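Local coordinates for protein cellulose 1,4-beta-cellobiosidase (Thermobifida fusca, PDB 4JJJ) that probably hydrolyses cellulose as a 1,4-beta-cellobiosidase, the chain being the family 48 glycoside hydrolase part of a longer secreted enzyme, at residues Met37-Pro42 / Ser182-Ile187; Gln327-Ala332 / Glu423-Leu428; Glu545-Asp550 / Pro613-His618. The protein carries 1 engineered substitution. One frame throughout, in Å; residues are numbered along the deposited sequence.

Contact 1: Met37-Pro42 / Ser182-Ile187. With CA (calcium ion), chain E; GLC (alpha-D-glucopyranose), chain C; BGC (beta-D-glucopyranose), chain B; BGC (beta-D-glucopyranose), chain D.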
loop_
_atom_site.group_PDB
_atom_site.type_symbol
_atom_site.label_atom_id
_atom_site.label_comp_id
_atom_site.label_asym_id
_atom_site.label_seq_id
_atom_site.Cartn_x
_atom_site.Cartn_y
_atom_site.Cartn_z
ATOM N N MET A 37 -10.107 1.121 -17.323
ATOM C CA MET A 37 -9.528 -0.252 -17.604
ATOM C C MET A 37 -8.064 -0.296 -17.211
ATOM O O MET A 37 -7.175 0.093 -18.003
ATOM C CB MET A 37 -9.753 -0.711 -19.027
ATOM C CG MET A 37 -9.285 -2.169 -19.285
ATOM S SD MET A 37 -9.962 -2.887 -20.792
ATOM C CE MET A 37 -9.182 -4.472 -20.747
ATOM N N ILE A 38 -7.840 -0.825 -16.012
ATOM C CA ILE A 38 -6.540 -0.864 -15.433
ATOM C C ILE A 38 -6.554 -1.950 -14.378
ATOM O O ILE A 38 -7.449 -2.005 -13.538
ATOM C CB ILE A 38 -6.130 0.541 -14.831
ATOM C CG1 ILE A 38 -4.704 0.484 -14.226
ATOM C CG2 ILE A 38 -7.135 1.053 -13.851
ATOM C CD1 ILE A 38 -4.160 1.880 -14.055
ATOM N N VAL A 39 -5.552 -2.840 -14.433
ATOM C CA VAL A 39 -5.518 -4.002 -13.580
ATOM C C VAL A 39 -4.060 -4.208 -13.083
ATOM O O VAL A 39 -3.142 -4.551 -13.853
ATOM C CB VAL A 39 -6.001 -5.296 -14.312
ATOM C CG1 VAL A 39 -5.964 -6.479 -13.408
ATOM C CG2 VAL A 39 -7.420 -5.000 -14.925
ATOM N N GLU A 40 -3.831 -3.884 -11.793
ATOM C CA GLU A 40 -2.434 -3.859 -11.308
ATOM C C GLU A 40 -2.297 -4.096 -9.826
ATOM O O GLU A 40 -1.345 -4.715 -9.363
ATOM C CB GLU A 40 -1.678 -2.599 -11.755
ATOM C CG GLU A 40 -2.271 -1.280 -11.272
ATOM C CD GLU A 40 -1.785 -0.043 -12.069
ATOM O OE1 GLU A 40 -1.237 -0.212 -13.167
ATOM O OE2 GLU A 40 -1.945 1.037 -11.427
ATOM N N ALA A 41 -3.184 -3.561 -9.023
ATOM C CA ALA A 41 -3.249 -3.725 -7.600
ATOM C C ALA A 41 -4.701 -3.661 -7.178
ATOM O O ALA A 41 -5.244 -4.687 -6.897
ATOM C CB ALA A 41 -2.307 -2.814 -6.778
ATOM N N PRO A 42 -5.394 -2.529 -7.401
ATOM C CA PRO A 42 -6.836 -2.560 -7.671
ATOM C C PRO A 42 -6.997 -3.216 -9.042
ATOM O O PRO A 42 -6.022 -3.291 -9.806
ATOM C CB PRO A 42 -7.261 -1.094 -7.617
ATOM C CG PRO A 42 -6.069 -0.393 -8.089
ATOM C CD PRO A 42 -4.853 -1.114 -7.537
ATOM N N SER A 182 -2.554 -13.621 -7.826
ATOM C CA SER A 182 -2.324 -12.312 -8.408
ATOM C C SER A 182 -3.640 -11.496 -8.535
ATOM O O SER A 182 -4.742 -11.953 -8.227
ATOM C CB SER A 182 -1.777 -12.516 -9.743
ATOM O OG SER A 182 -2.800 -12.806 -10.728
ATOM N N VAL A 183 -3.459 -10.226 -8.941
ATOM C CA VAL A 183 -4.608 -9.304 -9.213
ATOM C C VAL A 183 -5.588 -9.930 -10.170
ATOM O O VAL A 183 -6.787 -9.626 -10.195
ATOM C CB VAL A 183 -4.038 -7.958 -9.732
ATOM C CG1 VAL A 183 -3.306 -8.153 -11.053
ATOM C CG2 VAL A 183 -5.123 -6.883 -9.743
ATOM N N TRP A 184 -5.088 -10.830 -11.053
ATOM C CA TRP A 184 -5.913 -11.505 -12.108
ATOM C C TRP A 184 -6.729 -12.661 -11.561
ATOM O O TRP A 184 -7.586 -13.147 -12.284
ATOM C CB TRP A 184 -5.042 -12.009 -13.215
ATOM C CG TRP A 184 -4.243 -10.965 -13.857
ATOM C CD1 TRP A 184 -2.977 -10.581 -13.501
ATOM C CD2 TRP A 184 -4.717 -10.008 -14.774
ATOM N NE1 TRP A 184 -2.591 -9.477 -14.267
ATOM C CE2 TRP A 184 -3.654 -9.108 -15.052
ATOM C CE3 TRP A 184 -5.906 -9.865 -15.469
ATOM C CZ2 TRP A 184 -3.807 -8.021 -15.945
ATOM C CZ3 TRP A 184 -6.045 -8.807 -16.355
ATOM C CH2 TRP A 184 -5.016 -7.937 -16.609
ATOM N N GLU A 185 -6.440 -13.101 -10.319
ATOM C CA GLU A 185 -6.911 -14.409 -9.796
ATOM C C GLU A 185 -7.789 -14.319 -8.601
ATOM O O GLU A 185 -8.097 -15.326 -8.009
ATOM C CB GLU A 185 -5.691 -15.300 -9.548
ATOM C CG GLU A 185 -4.904 -15.700 -10.826
ATOM C CD GLU A 185 -3.556 -16.258 -10.569
ATOM O OE1 GLU A 185 -2.832 -15.696 -9.759
ATOM O OE2 GLU A 185 -3.145 -17.238 -11.179
ATOM N N THR A 186 -8.253 -13.107 -8.228
ATOM C CA THR A 186 -9.084 -12.883 -7.051
ATOM C C THR A 186 -10.573 -12.975 -7.440
ATOM O O THR A 186 -10.947 -12.873 -8.617
ATOM C CB THR A 186 -8.893 -11.437 -6.519
ATOM O OG1 THR A 186 -9.252 -10.529 -7.626
ATOM C CG2 THR A 186 -7.429 -11.245 -6.089
ATOM N N ILE A 187 -11.404 -13.122 -6.431
ATOM C CA ILE A 187 -12.861 -13.015 -6.555
ATOM C C ILE A 187 -13.244 -11.794 -5.660
ATOM O O ILE A 187 -13.272 -11.865 -4.425
ATOM C CB ILE A 187 -13.602 -14.318 -6.138
ATOM C CG1 ILE A 187 -13.112 -15.471 -7.014
ATOM C CG2 ILE A 187 -15.088 -14.044 -6.162
ATOM C CD1 ILE A 187 -13.495 -16.808 -6.456
HETATM CA CA CA E . -0.979 -17.184 -9.713
HETATM C C1 GLC C . 3.459 -0.624 -13.526
HETATM C C2 GLC C . 3.702 -1.558 -12.410
HETATM C C3 GLC C . 2.528 -1.509 -11.396
HETATM C C4 GLC C . 2.300 -0.076 -10.903
HETATM C C5 GLC C . 2.162 0.798 -12.153
HETATM C C6 GLC C . 2.034 2.272 -11.903
HETATM O O1 GLC C . 2.313 -1.132 -14.086
HETATM O O2 GLC C . 3.681 -2.953 -12.944
HETATM O O3 GLC C . 2.725 -2.424 -10.331
HETATM O O4 GLC C . 1.052 -0.005 -10.182
HETATM O O5 GLC C . 3.322 0.669 -12.977
HETATM O O6 GLC C . 3.202 2.721 -11.310
HETATM C C2 BGC B . 4.021 -1.632 -12.008
HETATM C C3 BGC B . 2.828 -1.572 -11.062
HETATM C C4 BGC B . 2.385 -0.111 -10.836
HETATM C C5 BGC B . 2.271 0.747 -12.111
HETATM C C6 BGC B . 2.165 2.247 -11.826
HETATM C C1 BGC B . 3.780 -0.798 -13.243
HETATM O O1 BGC B . 5.009 -0.865 -14.039
HETATM O O2 BGC B . 4.174 -3.059 -12.313
HETATM O O3 BGC B . 3.139 -2.188 -9.808
HETATM O O4 BGC B . 1.122 -0.033 -10.173
HETATM O O5 BGC B . 3.433 0.572 -12.922
HETATM O O6 BGC B . 3.322 2.776 -11.229
HETATM C C2 BGC D . -0.189 0.760 -8.377
HETATM C C3 BGC D . -0.210 1.151 -6.902
HETATM C C4 BGC D . 0.507 0.066 -6.045
HETATM C C5 BGC D . 1.877 -0.340 -6.644
HETATM C C6 BGC D . 2.457 -1.516 -5.895
HETATM C C1 BGC D . 1.213 0.428 -8.854
HETATM O O2 BGC D . -0.666 1.842 -9.166
HETATM O O3 BGC D . -1.596 1.327 -6.520
HETATM O O4 BGC D . 0.658 0.577 -4.705
HETATM O O5 BGC D . 1.683 -0.656 -8.028
HETATM O O6 BGC D . 1.573 -2.621 -5.922
HETATM O O HOH W 1 1.303 -18.116 -9.218
HETATM O O HOH W 2 -1.844 -19.262 -9.064
#
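Val39 meets Trp184 and Val183 in a small apolar knot between two loops, an example of a substrate-binding loop backed by a metal-bound turn. The methyl CG1 of Val39, anti to the backbone N (chi1 -180°), sits 3.5 Å from the centroid of the six-membered ring of Trp184, 8° off the ring normal, a CH-pi contact over one face. Val39 CB also lies 3.6 Å from Trp184 CH2. Val183 completes the tight part: its CG2 packs 3.8 Å from Val39 CG1 and comes 3.6 Å from Ala41 O, so that one methyl touches both a side chain and the bend of the loop.

No hydrogen bond crosses the join, and Val39 and Trp184, though tightly packed on each other, are partly exposed; away from this knot the loops barely touch. The 182-187 loop has internal bonds of its own. Residues Ser182 to Glu185 form a type I turn, with Ser182 OG accepting from Trp184 N in an ST turn. Glu185 OE1 takes Ser182 N on its anti lone pair at 2.8 Å and Ser182 OG from above the carboxylate plane. Both Glu185 carboxylate oxygens grip a calcium ion that Arg180 O, Asp408, Glu560 and two waters also bind. The CB atoms of Glu40 and Ala41 point away from the turn, into the glycan pocket, where Glu40 OE2 accepts from O2 of a beta-D-glucopyranose at 2.7 Å. His32 and Arg619 provide further polar partners for the Glu40 carboxylate.

Residues 37-42 lead from strand 27-30 to strand 47-49. The other loop, 182-187, leads from strand 170-173 to strand 189-190, and Val183 also touches Tyr175, just after strand 170-173. Strands 47-49 and 189-190 are the outermost strands of the same four-stranded antiparallel sheet.

Contact 2: Gln327-Ala332 / Glu423-Leu428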
loop_
_atom_site.group_PDB
_atom_site.type_symbol
_atom_site.label_atom_id
_atom_site.label_comp_id
_atom_site.label_asym_id
_atom_site.label_seq_id
_atom_site.Cartn_x
_atom_site.Cartn_y
_atom_site.Cartn_z
ATOM N N GLN A 327 8.346 0.847 4.333
ATOM C CA GLN A 327 8.834 1.485 5.539
ATOM C C GLN A 327 8.816 2.993 5.414
ATOM O O GLN A 327 8.973 3.511 4.304
ATOM C CB GLN A 327 10.244 0.999 5.924
ATOM C CG GLN A 327 10.412 -0.544 5.918
ATOM C CD GLN A 327 9.310 -1.228 6.753
ATOM O OE1 GLN A 327 8.536 -2.062 6.155
ATOM N NE2 GLN A 327 9.106 -0.857 7.901
ATOM N N ASN A 328 8.687 3.657 6.544
ATOM C CA ASN A 328 8.528 5.092 6.495
ATOM C C ASN A 328 9.218 5.687 7.679
ATOM O O ASN A 328 8.610 5.947 8.719
ATOM C CB ASN A 328 7.055 5.496 6.433
ATOM C CG ASN A 328 6.872 6.898 5.955
ATOM O OD1 ASN A 328 7.639 7.789 6.305
ATOM N ND2 ASN A 328 5.866 7.117 5.092
ATOM N N VAL A 329 10.508 5.918 7.446
ATOM C CA VAL A 329 11.323 6.381 8.553
ATOM C C VAL A 329 10.956 7.831 8.913
ATOM O O VAL A 329 11.248 8.284 10.049
ATOM C CB VAL A 329 12.785 6.243 8.226
ATOM C CG1 VAL A 329 13.115 4.746 8.137
ATOM C CG2 VAL A 329 13.266 7.081 7.060
ATOM N N LEU A 330 10.377 8.564 7.978
ATOM C CA LEU A 330 9.946 9.941 8.260
ATOM C C LEU A 330 8.725 9.936 9.131
ATOM O O LEU A 330 8.725 10.633 10.159
ATOM C CB LEU A 330 9.693 10.663 6.898
ATOM C CG LEU A 330 9.404 12.158 6.868
ATOM C CD1 LEU A 330 8.130 12.506 7.645
ATOM C CD2 LEU A 330 10.580 12.968 7.428
ATOM N N ALA A 331 7.737 9.143 8.832
ATOM C CA ALA A 331 6.593 8.947 9.714
ATOM C C ALA A 331 7.031 8.453 11.108
ATOM O O ALA A 331 6.448 8.908 12.105
ATOM C CB ALA A 331 5.572 8.048 9.097
ATOM N N ALA A 332 7.977 7.509 11.148
ATOM C CA ALA A 332 8.444 6.960 12.445
ATOM C C ALA A 332 9.156 8.016 13.292
ATOM O O ALA A 332 8.908 8.123 14.513
ATOM C CB ALA A 332 9.264 5.731 12.260
ATOM N N GLU A 423 12.599 7.999 -0.949
ATOM C CA GLU A 423 12.165 9.441 -0.770
ATOM C C GLU A 423 11.941 9.781 0.723
ATOM O O GLU A 423 12.324 10.860 1.160
ATOM C CB GLU A 423 10.892 9.746 -1.520
ATOM C CG GLU A 423 10.635 11.244 -1.638
ATOM C CD GLU A 423 9.336 11.571 -2.296
ATOM O OE1 GLU A 423 9.089 11.006 -3.384
ATOM O OE2 GLU A 423 8.645 12.398 -1.719
ATOM N N ARG A 424 11.434 8.808 1.469
ATOM C CA ARG A 424 11.155 9.064 2.854
ATOM C C ARG A 424 12.510 9.117 3.639
ATOM O O ARG A 424 12.668 9.939 4.537
ATOM C CB ARG A 424 10.287 7.971 3.435
ATOM C CG ARG A 424 8.901 7.822 2.759
ATOM C CD ARG A 424 8.430 6.397 2.887
ATOM N NE ARG A 424 7.208 6.217 2.139
ATOM C CZ ARG A 424 6.735 5.060 1.662
ATOM N NH1 ARG A 424 7.371 3.976 1.920
ATOM N NH2 ARG A 424 5.653 5.069 0.846
ATOM N N VAL A 425 13.440 8.228 3.246
ATOM C CA VAL A 425 14.806 8.249 3.815
ATOM C C VAL A 425 15.474 9.586 3.499
ATOM O O VAL A 425 16.131 10.166 4.377
ATOM C CB VAL A 425 15.625 7.040 3.284
ATOM C CG1 VAL A 425 17.046 7.061 3.849
ATOM C CG2 VAL A 425 14.887 5.747 3.664
ATOM N N ALA A 426 15.357 10.068 2.245
ATOM C CA ALA A 426 15.905 11.339 1.880
ATOM C C ALA A 426 15.259 12.463 2.622
ATOM O O ALA A 426 15.949 13.479 2.949
ATOM C CB ALA A 426 15.833 11.519 0.360
ATOM N N GLN A 427 13.942 12.385 2.819
ATOM C CA GLN A 427 13.262 13.437 3.551
ATOM C C GLN A 427 13.802 13.486 5.029
ATOM O O GLN A 427 14.061 14.573 5.535
ATOM C CB GLN A 427 11.787 13.266 3.599
ATOM C CG GLN A 427 11.053 13.615 2.299
ATOM C CD GLN A 427 9.533 13.651 2.508
ATOM O OE1 GLN A 427 8.964 13.313 3.517
ATOM N NE2 GLN A 427 8.894 14.033 1.456
ATOM N N LEU A 428 13.955 12.342 5.662
ATOM C CA LEU A 428 14.556 12.318 6.993
ATOM C C LEU A 428 15.909 12.977 6.991
ATOM O O LEU A 428 16.235 13.800 7.898
ATOM C CB LEU A 428 14.624 10.881 7.498
ATOM C CG LEU A 428 15.297 10.725 8.828
ATOM C CD1 LEU A 428 14.372 11.364 9.916
ATOM C CD2 LEU A 428 15.545 9.235 9.119
#
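Val329 and Leu330, in the first turn of helix 329-337, pack against Arg424, Val425, Gln427 and Leu428 in the middle of helix 416-432: a wholly buried helix-to-helix contact with a polar flank. On the apolar side, Val329 CG2 lies 3.8 Å from both Leu428 CD2 and Val425 CA, the valine and leucine side chains crossing at about a right angle. Leu330 CG, anti to its own backbone N (chi1 -172°), is brought to 3.6 Å from Gln427 OE1. That buried oxygen is bonded elsewhere, to Trp235 and Gln231 of helix 223-242.

Such helix-on-helix packing builds the (alpha/alpha)6 fold of this family, and here the first helix begins exactly at the interface. Asn328 is its N-cap: OD1 accepts from Ala331 N at 2.9 Å, with an almost straight bond of 174°. The same amide lies close to the extended Arg424 chain, its plane nearly parallel to the guanidinium. Asn328 ND2 and Arg424 NE, 3.4 Å apart, are both donors and make no bond; ND2 gives instead to Gln231.

Arg424 reaches past the cap to the loop before it. NH1 donates to Gln327 O at 2.9 Å with a bent angle of 143°, from above the carbonyl plane, and also bonds Gly325 O. Its other terminal nitrogen, NH2, makes a weak hydrogen bond to OD1 of Asn224, the engineered residue at the position predicted for the nucleophile, and lies close to the like charge of Arg228.

Contact 3: Glu545-Asp550 / Pro613-His618. With ZN (zinc ion), chain Y; CA (calcium ion), chain F.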
loop_
_atom_site.group_PDB
_atom_site.type_symbol
_atom_site.label_atom_id
_atom_site.label_comp_id
_atom_site.label_asym_id
_atom_site.label_seq_id
_atom_site.Cartn_x
_atom_site.Cartn_y
_atom_site.Cartn_z
ATOM N N GLU A 545 2.331 3.820 -22.268
ATOM C CA GLU A 545 2.614 2.499 -21.680
ATOM C C GLU A 545 1.791 1.453 -22.455
ATOM O O GLU A 545 0.771 1.786 -23.077
ATOM C CB GLU A 545 2.435 2.485 -20.183
ATOM C CG GLU A 545 1.102 2.442 -19.708
ATOM C CD GLU A 545 0.929 2.397 -18.183
ATOM O OE1 GLU A 545 1.063 3.528 -17.730
ATOM O OE2 GLU A 545 0.587 1.376 -17.505
ATOM N N GLN A 546 2.247 0.222 -22.373
ATOM C CA GLN A 546 1.622 -0.871 -23.136
ATOM C C GLN A 546 1.446 -2.103 -22.242
ATOM O O GLN A 546 2.296 -3.011 -22.237
ATOM C CB GLN A 546 2.427 -1.132 -24.397
ATOM C CG GLN A 546 1.772 -2.138 -25.311
ATOM C CD GLN A 546 2.616 -2.378 -26.565
ATOM O OE1 GLN A 546 3.826 -2.630 -26.437
ATOM N NE2 GLN A 546 2.006 -2.316 -27.764
ATOM N N PRO A 547 0.334 -2.115 -21.490
ATOM C CA PRO A 547 0.091 -3.180 -20.518
ATOM C C PRO A 547 -0.218 -4.518 -21.213
ATOM O O PRO A 547 -0.486 -4.598 -22.417
ATOM C CB PRO A 547 -1.133 -2.708 -19.698
ATOM C CG PRO A 547 -1.562 -1.512 -20.344
ATOM C CD PRO A 547 -0.622 -1.003 -21.358
ATOM N N SER A 548 -0.048 -5.632 -20.502
ATOM C CA SER A 548 -0.461 -6.938 -21.051
ATOM C C SER A 548 -1.765 -7.401 -20.434
ATOM O O SER A 548 -2.002 -7.218 -19.270
ATOM C CB SER A 548 0.595 -8.033 -20.896
ATOM O OG SER A 548 0.853 -8.326 -19.562
ATOM N N TRP A 549 -2.530 -8.121 -21.238
ATOM C CA TRP A 549 -3.904 -8.492 -20.956
ATOM C C TRP A 549 -4.209 -10.002 -21.087
ATOM O O TRP A 549 -5.364 -10.365 -20.959
ATOM C CB TRP A 549 -4.802 -7.768 -21.982
ATOM C CG TRP A 549 -4.697 -6.289 -21.862
ATOM C CD1 TRP A 549 -3.995 -5.465 -22.707
ATOM C CD2 TRP A 549 -5.241 -5.433 -20.815
ATOM N NE1 TRP A 549 -4.104 -4.150 -22.251
ATOM C CE2 TRP A 549 -4.849 -4.102 -21.116
ATOM C CE3 TRP A 549 -6.027 -5.655 -19.662
ATOM C CZ2 TRP A 549 -5.157 -3.042 -20.310
ATOM C CZ3 TRP A 549 -6.364 -4.579 -18.867
ATOM C CH2 TRP A 549 -5.941 -3.276 -19.219
ATOM N N ASP A 550 -3.213 -10.786 -21.360
ATOM C CA ASP A 550 -3.450 -12.152 -21.722
ATOM C C ASP A 550 -4.016 -12.977 -20.594
ATOM O O ASP A 550 -4.601 -14.060 -20.820
ATOM C CB ASP A 550 -2.158 -12.784 -22.218
ATOM C CG ASP A 550 -1.123 -12.744 -21.196
ATOM O OD1 ASP A 550 -0.597 -11.630 -20.950
ATOM O OD2 ASP A 550 -0.806 -13.766 -20.578
ATOM N N PRO A 613 -2.830 -2.313 -26.989
ATOM C CA PRO A 613 -3.041 -0.883 -27.011
ATOM C C PRO A 613 -1.927 -0.151 -26.196
ATOM O O PRO A 613 -1.464 -0.622 -25.187
ATOM C CB PRO A 613 -4.417 -0.641 -26.379
ATOM C CG PRO A 613 -4.788 -1.904 -25.755
ATOM C CD PRO A 613 -4.013 -3.043 -26.442
ATOM N N ILE A 614 -1.563 0.988 -26.721
ATOM C CA ILE A 614 -0.642 1.928 -26.036
ATOM C C ILE A 614 -1.524 3.013 -25.494
ATOM O O ILE A 614 -2.348 3.642 -26.194
ATOM C CB ILE A 614 0.408 2.497 -27.016
ATOM C CG1 ILE A 614 1.201 1.355 -27.549
ATOM C CG2 ILE A 614 1.335 3.523 -26.272
ATOM C CD1 ILE A 614 2.153 1.700 -28.685
ATOM N N VAL A 615 -1.408 3.231 -24.170
ATOM C CA VAL A 615 -2.319 4.115 -23.456
ATOM C C VAL A 615 -1.490 5.172 -22.718
ATOM O O VAL A 615 -0.321 4.953 -22.432
ATOM C CB VAL A 615 -3.175 3.304 -22.462
ATOM C CG1 VAL A 615 -4.025 2.232 -23.140
ATOM C CG2 VAL A 615 -2.352 2.649 -21.384
ATOM N N GLU A 616 -2.119 6.298 -22.398
ATOM C CA GLU A 616 -1.473 7.355 -21.649
ATOM C C GLU A 616 -2.343 7.544 -20.396
ATOM O O GLU A 616 -3.414 8.201 -20.468
ATOM C CB GLU A 616 -1.280 8.638 -22.437
ATOM C CG GLU A 616 -0.301 8.444 -23.592
ATOM C CD GLU A 616 0.418 9.621 -24.086
ATOM O OE1 GLU A 616 0.333 10.676 -23.453
ATOM O OE2 GLU A 616 1.188 9.388 -25.067
ATOM N N ARG A 617 -1.957 6.913 -19.260
ATOM C CA ARG A 617 -2.819 6.827 -18.109
ATOM C C ARG A 617 -2.541 7.983 -17.093
ATOM O O ARG A 617 -1.392 8.457 -16.974
ATOM C CB ARG A 617 -2.603 5.476 -17.377
ATOM C CG ARG A 617 -3.249 4.330 -18.139
ATOM C CD ARG A 617 -2.679 3.040 -17.750
ATOM N NE ARG A 617 -3.573 1.924 -18.111
ATOM C CZ ARG A 617 -3.313 0.655 -17.773
ATOM N NH1 ARG A 617 -2.132 0.301 -17.266
ATOM N NH2 ARG A 617 -4.234 -0.288 -18.005
ATOM N N HIS A 618 -3.579 8.326 -16.378
ATOM C CA HIS A 618 -3.571 9.398 -15.340
ATOM C C HIS A 618 -4.000 8.718 -14.041
ATOM O O HIS A 618 -5.139 8.795 -13.577
ATOM C CB HIS A 618 -4.497 10.498 -15.788
ATOM C CG HIS A 618 -4.071 11.076 -17.094
ATOM N ND1 HIS A 618 -4.527 10.538 -18.258
ATOM C CD2 HIS A 618 -3.223 12.083 -17.470
ATOM C CE1 HIS A 618 -3.988 11.155 -19.293
ATOM N NE2 HIS A 618 -3.229 12.128 -18.842
HETATM ZN ZN ZN Y . 2.400 10.871 -25.230
HETATM CA CA CA F . -5.292 -15.706 -22.066
HETATM O O HOH W 3 0.699 5.729 -19.150
HETATM O O HOH W 4 -2.139 -2.789 -23.785
HETATM O O HOH W 5 3.565 11.291 -23.619
HETATM O O HOH W 6 -3.308 -16.337 -22.348
HETATM O O HOH W 7 -5.437 -14.463 -23.909
HETATM O O HOH W 8 -6.202 -17.392 -23.399
HETATM O O HOH W 9 1.817 12.604 -26.126
#
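Arg617 reaches across to Glu545, Pro547 and Trp549, and its side chain can be followed atom by atom. CB lies loosely beside Glu545 OE1. CG is anti to the carbonyl carbon (chi1 -75°), and from there the chain runs extended to NE, taking CD to 3.7 Å from Glu545 OE2. At the head, CZ and NH1 have Pro547 CG over one face of the guanidinium, NH1 at 3.6 Å from that carbon. NH1 donates to Glu545 OE2 at 2.9 Å, a salt bridge that enters from above the carboxylate plane, the two flat groups being turned 74° apart. NH2 meets Trp549 CH2 at 3.6 Å, tip to tip, with ring and guanidinium 80° apart rather than stacked; it also bonds Met37 O. Glu545 OE2 has a second charged partner in Arg619, whose NH2 lies near Arg617 NH1, and the shared carboxylate probably eases the repulsion between the two arginines.

The backbones of the two loops are joined by a single antiparallel beta bridge, the hydrogen-bonded pair Glu545 and Val615. Glu545 N donates to Val615 O at 2.9 Å, and Val615 N returns a bond of 2.8 Å to Glu545 O. Val615 CG2 packs on Glu545 CG and Pro547 CD.

Two waters lie in the contact. One accepts from Arg617 N and lies beside Glu545 OE1. Another, in the plane of the indole at its edge, accepts from Trp549 NE1 and donates to Pro547 O and to Pro613 O, the latter at 2.7 Å. Beyond the contact, each loop also holds a metal: Asp550 O binds a calcium ion, and Glu616 OE2 a zinc ion.

Overall arrangement
The three contacts show chemistry following place in the fold. Contact 2 is wholly buried and joins helices 329-337 and 416-432, which neither other contact uses, combining apolar packing with an arginine that binds backbone carbonyls. Contacts 1 and 3 join loops. Contact 1 is mostly buried, apolar and without a crossing hydrogen bond, whereas contact 3, farther from the chain's centre and partly exposed, relies on a beta bridge, a salt bridge and waters. These two share no segment but touch, Ile38 CA lying 3.5 Å from Arg617 NH2, and Arg619 pairs with Glu40 of one and Glu545 of the other. Contact 2 lies across the chain's centre from contact 1, their nearest atoms about 14 Å apart.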